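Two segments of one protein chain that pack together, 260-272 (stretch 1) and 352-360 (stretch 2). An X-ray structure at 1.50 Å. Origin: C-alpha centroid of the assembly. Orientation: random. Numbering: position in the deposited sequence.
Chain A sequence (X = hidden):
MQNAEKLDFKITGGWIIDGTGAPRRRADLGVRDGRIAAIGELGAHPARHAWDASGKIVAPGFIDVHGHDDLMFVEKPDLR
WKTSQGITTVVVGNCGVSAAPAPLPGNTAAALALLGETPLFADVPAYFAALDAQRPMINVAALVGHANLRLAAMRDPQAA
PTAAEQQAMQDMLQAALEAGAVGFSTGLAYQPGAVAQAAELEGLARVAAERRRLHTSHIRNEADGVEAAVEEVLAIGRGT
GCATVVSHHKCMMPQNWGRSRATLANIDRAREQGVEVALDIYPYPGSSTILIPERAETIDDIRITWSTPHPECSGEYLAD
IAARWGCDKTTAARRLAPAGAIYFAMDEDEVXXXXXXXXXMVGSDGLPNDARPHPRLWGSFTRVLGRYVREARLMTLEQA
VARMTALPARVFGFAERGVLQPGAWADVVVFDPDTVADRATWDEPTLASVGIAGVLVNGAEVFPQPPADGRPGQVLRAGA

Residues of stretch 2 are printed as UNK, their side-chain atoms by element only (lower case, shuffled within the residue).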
# COMPACT_ATOMS: atom_id res chain seq x y z
N SER A 260 2.27 20.11 -6.06
CA SER A 260 3.14 18.95 -6.21
C SER A 260 4.33 19.32 -7.09
O SER A 260 5.34 18.62 -7.12
CB SER A 260 2.38 17.76 -6.80
OG SER A 260 1.88 18.05 -8.10
N ARG A 261 4.21 20.42 -7.83
CA ARG A 261 5.33 20.82 -8.66
C ARG A 261 6.47 21.17 -7.72
O ARG A 261 7.63 20.83 -7.97
CB ARG A 261 4.93 22.00 -9.56
CG ARG A 261 3.78 21.62 -10.47
CD ARG A 261 3.53 22.57 -11.62
NE ARG A 261 2.47 22.04 -12.48
CZ ARG A 261 2.09 22.58 -13.63
NH1 ARG A 261 2.68 23.68 -14.09
NH2 ARG A 261 1.11 22.01 -14.33
N ALA A 262 6.13 21.80 -6.60
CA ALA A 262 7.12 22.19 -5.60
C ALA A 262 7.60 20.99 -4.78
O ALA A 262 8.80 20.86 -4.52
CB ALA A 262 6.55 23.26 -4.68
N THR A 263 6.68 20.13 -4.35
CA THR A 263 7.08 18.98 -3.54
C THR A 263 7.93 17.99 -4.33
O THR A 263 8.89 17.43 -3.81
CB THR A 263 5.86 18.23 -2.96
OG1 THR A 263 5.01 17.79 -4.03
CG2 THR A 263 5.07 19.13 -2.02
N LEU A 264 7.56 17.76 -5.59
CA LEU A 264 8.32 16.84 -6.43
C LEU A 264 9.69 17.43 -6.74
O LEU A 264 10.66 16.70 -6.91
CB LEU A 264 7.55 16.55 -7.72
CG LEU A 264 6.25 15.78 -7.51
CD1 LEU A 264 5.51 15.66 -8.84
CD2 LEU A 264 6.55 14.39 -6.94
N ALA A 265 9.77 18.76 -6.82
CA ALA A 265 11.04 19.42 -7.10
C ALA A 265 11.95 19.22 -5.89
O ALA A 265 13.16 19.02 -6.04
CB ALA A 265 10.82 20.91 -7.34
N ASN A 266 11.36 19.26 -4.70
CA ASN A 266 12.11 19.07 -3.46
C ASN A 266 12.59 17.63 -3.40
O ASN A 266 13.74 17.35 -3.04
CB ASN A 266 11.21 19.39 -2.27
CG ASN A 266 12.00 19.68 -1.01
OD1 ASN A 266 13.22 19.62 -1.00
ND2 ASN A 266 11.28 19.99 0.07
N ILE A 267 11.70 16.71 -3.76
CA ILE A 267 12.03 15.29 -3.78
C ILE A 267 13.19 15.07 -4.75
O ILE A 267 14.13 14.33 -4.46
CB ILE A 267 10.80 14.47 -4.21
CG1 ILE A 267 9.80 14.44 -3.05
CG2 ILE A 267 11.21 13.07 -4.63
CD1 ILE A 267 8.47 13.80 -3.38
N ASP A 268 13.13 15.72 -5.91
CA ASP A 268 14.19 15.58 -6.90
C ASP A 268 15.52 16.10 -6.37
O ASP A 268 16.56 15.50 -6.61
CB ASP A 268 13.82 16.31 -8.19
CG ASP A 268 12.78 15.55 -9.01
OD1 ASP A 268 12.55 14.36 -8.72
OD2 ASP A 268 12.21 16.15 -9.95
N ARG A 269 15.49 17.22 -5.65
CA ARG A 269 16.72 17.77 -5.10
C ARG A 269 17.34 16.79 -4.11
O ARG A 269 18.57 16.66 -4.04
CB ARG A 269 16.47 19.12 -4.41
CG ARG A 269 16.16 20.26 -5.37
CD ARG A 269 16.27 21.62 -4.69
NE ARG A 269 15.19 21.87 -3.73
CZ ARG A 269 13.95 22.20 -4.07
NH1 ARG A 269 13.61 22.31 -5.35
NH2 ARG A 269 13.03 22.41 -3.13
N ALA A 270 16.50 16.11 -3.35
CA ALA A 270 16.97 15.15 -2.36
C ALA A 270 17.59 13.91 -3.00
O ALA A 270 18.64 13.44 -2.57
CB ALA A 270 15.83 14.73 -1.44
N ARG A 271 16.95 13.37 -4.04
CA ARG A 271 17.47 12.17 -4.68
C ARG A 271 18.70 12.47 -5.53
O ARG A 271 19.52 11.59 -5.77
CB ARG A 271 16.38 11.46 -5.50
CG ARG A 271 15.84 12.18 -6.73
CD ARG A 271 14.45 11.61 -7.08
NE ARG A 271 13.97 12.02 -8.39
CZ ARG A 271 14.24 11.38 -9.53
NH1 ARG A 271 15.00 10.29 -9.52
NH2 ARG A 271 13.75 11.83 -10.68
N GLU A 272 18.84 13.72 -5.97
CA GLU A 272 20.00 14.13 -6.75
C GLU A 272 21.20 14.11 -5.81
O GLU A 272 22.33 13.83 -6.23
CB GLU A 272 19.80 15.55 -7.30
CG GLU A 272 18.89 15.63 -8.51
CD GLU A 272 18.43 17.05 -8.81
OE1 GLU A 272 19.10 18.00 -8.35
OE2 GLU A 272 17.41 17.20 -9.50
N UNK A 352 -2.45 12.41 -11.70
CA UNK A 352 -1.80 11.84 -12.88
C UNK A 352 -0.36 12.33 -13.04
O UNK A 352 0.53 11.55 -13.38
n UNK A 352 -6.81 11.36 -16.76
c UNK A 352 -4.76 11.82 -15.42
c UNK A 352 -3.95 11.41 -14.20
c UNK A 352 -2.63 12.16 -14.13
c UNK A 352 -5.95 10.90 -15.63
N UNK A 353 -0.13 13.62 -12.80
CA UNK A 353 1.23 14.16 -12.93
C UNK A 353 2.16 13.56 -11.89
O UNK A 353 3.33 13.29 -12.16
c UNK A 353 0.56 16.45 -13.90
n UNK A 353 -1.51 19.01 -13.31
c UNK A 353 1.02 17.91 -13.90
c UNK A 353 -0.54 19.13 -12.42
n UNK A 353 -0.77 19.76 -11.27
c UNK A 353 1.23 15.69 -12.77
n UNK A 353 0.67 18.62 -12.67
N UNK A 354 1.64 13.36 -10.68
CA UNK A 354 2.44 12.78 -9.61
C UNK A 354 2.81 11.35 -9.98
O UNK A 354 3.95 10.93 -9.80
c UNK A 354 1.67 12.80 -8.27
c UNK A 354 2.44 12.02 -7.20
c UNK A 354 0.55 14.40 -6.63
c UNK A 354 1.46 14.25 -7.83
N UNK A 355 1.85 10.61 -10.53
CA UNK A 355 2.11 9.24 -10.93
C UNK A 355 3.22 9.18 -11.99
O UNK A 355 3.99 8.23 -12.03
c UNK A 355 1.09 7.18 -12.02
c UNK A 355 1.64 6.20 -11.19
c UNK A 355 1.91 4.93 -11.69
c UNK A 355 1.63 4.62 -13.01
c UNK A 355 0.81 6.87 -13.34
c UNK A 355 1.08 5.59 -13.84
c UNK A 355 0.85 8.57 -11.49
N UNK A 356 3.29 10.20 -12.84
CA UNK A 356 4.31 10.22 -13.88
C UNK A 356 5.72 10.39 -13.34
O UNK A 356 6.69 10.12 -14.04
c UNK A 356 2.54 12.08 -16.79
c UNK A 356 2.82 11.00 -15.78
c UNK A 356 4.00 11.33 -14.89
n UNK A 356 2.54 11.72 -18.07
o UNK A 356 2.31 13.24 -16.44
N UNK A 357 5.85 10.84 -12.09
CA UNK A 357 7.19 11.02 -11.53
C UNK A 357 7.92 9.68 -11.61
O UNK A 357 7.35 8.64 -11.28
c UNK A 357 7.11 11.50 -10.08
c UNK A 357 9.07 13.01 -9.31
n UNK A 357 9.33 10.85 -9.08
c UNK A 357 8.44 11.83 -9.49
c UNK A 357 10.45 11.42 -8.68
n UNK A 357 10.32 12.73 -8.81
N UNK A 358 9.19 9.69 -12.03
CA UNK A 358 10.01 8.48 -12.17
C UNK A 358 10.07 7.54 -10.97
O UNK A 358 10.29 6.34 -11.13
c UNK A 358 11.39 9.03 -12.53
c UNK A 358 9.96 10.88 -12.44
c UNK A 358 11.06 10.28 -13.29
N UNK A 359 9.89 8.07 -9.76
CA UNK A 359 9.96 7.22 -8.57
C UNK A 359 8.61 6.92 -7.95
O UNK A 359 8.53 6.51 -6.80
s UNK A 359 12.56 8.12 -8.10
c UNK A 359 10.87 7.87 -7.52
N UNK A 360 7.54 7.11 -8.72
CA UNK A 360 6.21 6.87 -8.18
C UNK A 360 5.70 5.45 -8.42
O UNK A 360 5.59 4.99 -9.55
s UNK A 360 3.65 7.90 -7.80
c UNK A 360 5.19 7.86 -8.75
O HOH W 1 2.73 18.38 -10.71

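Position 352 carries four carbons in an unbranched row ending in a nitrogen, and its side chain is out of reach of stretch 1; this is Lys-352. Position 353 has three carbons, a nitrogen, then a carbon bearing two further nitrogens, the pattern of a guanidinium. Its CA-to-CB bond points toward stretch 1, and the chain nitrogen lies 3.8 Å from Arg-261 NH2; it is Arg-353. This is a close approach of like charges in which the Arg-261 atom sits over one face of the Arg-353 guanidinium. Water 1 joins this side chain to the helix: it donates to Ser-260 OG at 2.8 Å and accepts from Arg-353 NE at 2.9 Å.

Position 354 has four carbons forked at the first, with one arm two carbons long; the inner carbon of that arm is 3.8 Å from Ser-260 CB and 4.4 Å from Leu-264 CD1, an apolar contact. The fork identifies Ile-354. At position 355, one carbon leads to a ring of six carbons, out of reach of stretch 1: Phe-355. Position 356 has three carbons, the third holding one oxygen and one nitrogen, again without contact; an amide whose carbon follows two others makes it Gln-356.

Position 357 shows one carbon followed by a five-membered ring of three carbons and two nitrogens, and one ring nitrogen lies 2.8 Å from Asp-268 OD1. The ring is an imidazole, hence His-357. NE2 donates to OD1 of Asp-268 with an N-H...O angle of 158°, and OD1 sits at the ring edge, near its plane. His-357 CD2 also meets Leu-264 CD2 at 3.7 Å.

Position 358 has three carbons closing a ring onto its own backbone N, one of them 4.1 Å from Arg-271 NH2, so it is Pro-358. Position 359 has one carbon and one sulfur, the sulfur 3.6 Å from Arg-271 NH1, over one face of the guanidinium: Cys-359. Its N donates to His-357 ND1 at 2.9 Å, leaving NE2 as the proton-bearing nitrogen that serves Asp-268. Position 360 has the same two atoms but no contact: Cys-360, which closes a type I turn begun at His-357.

The contact buries 466 Å². The two helices run nearly parallel, at 12°, with axes 10.8 Å apart at closest approach, and the chain beyond the second helix continues the contact through His-357. Asp-268 OD1 receives both His-357 NE2 and, at 2.8 Å in a salt bridge, Arg-271 NE. One carboxylate oxygen ties imidazole to arginine, while Leu-264 packs against Ile-354 and His-357.

Stretch 2, residues 352-360: KRIFQHPCC
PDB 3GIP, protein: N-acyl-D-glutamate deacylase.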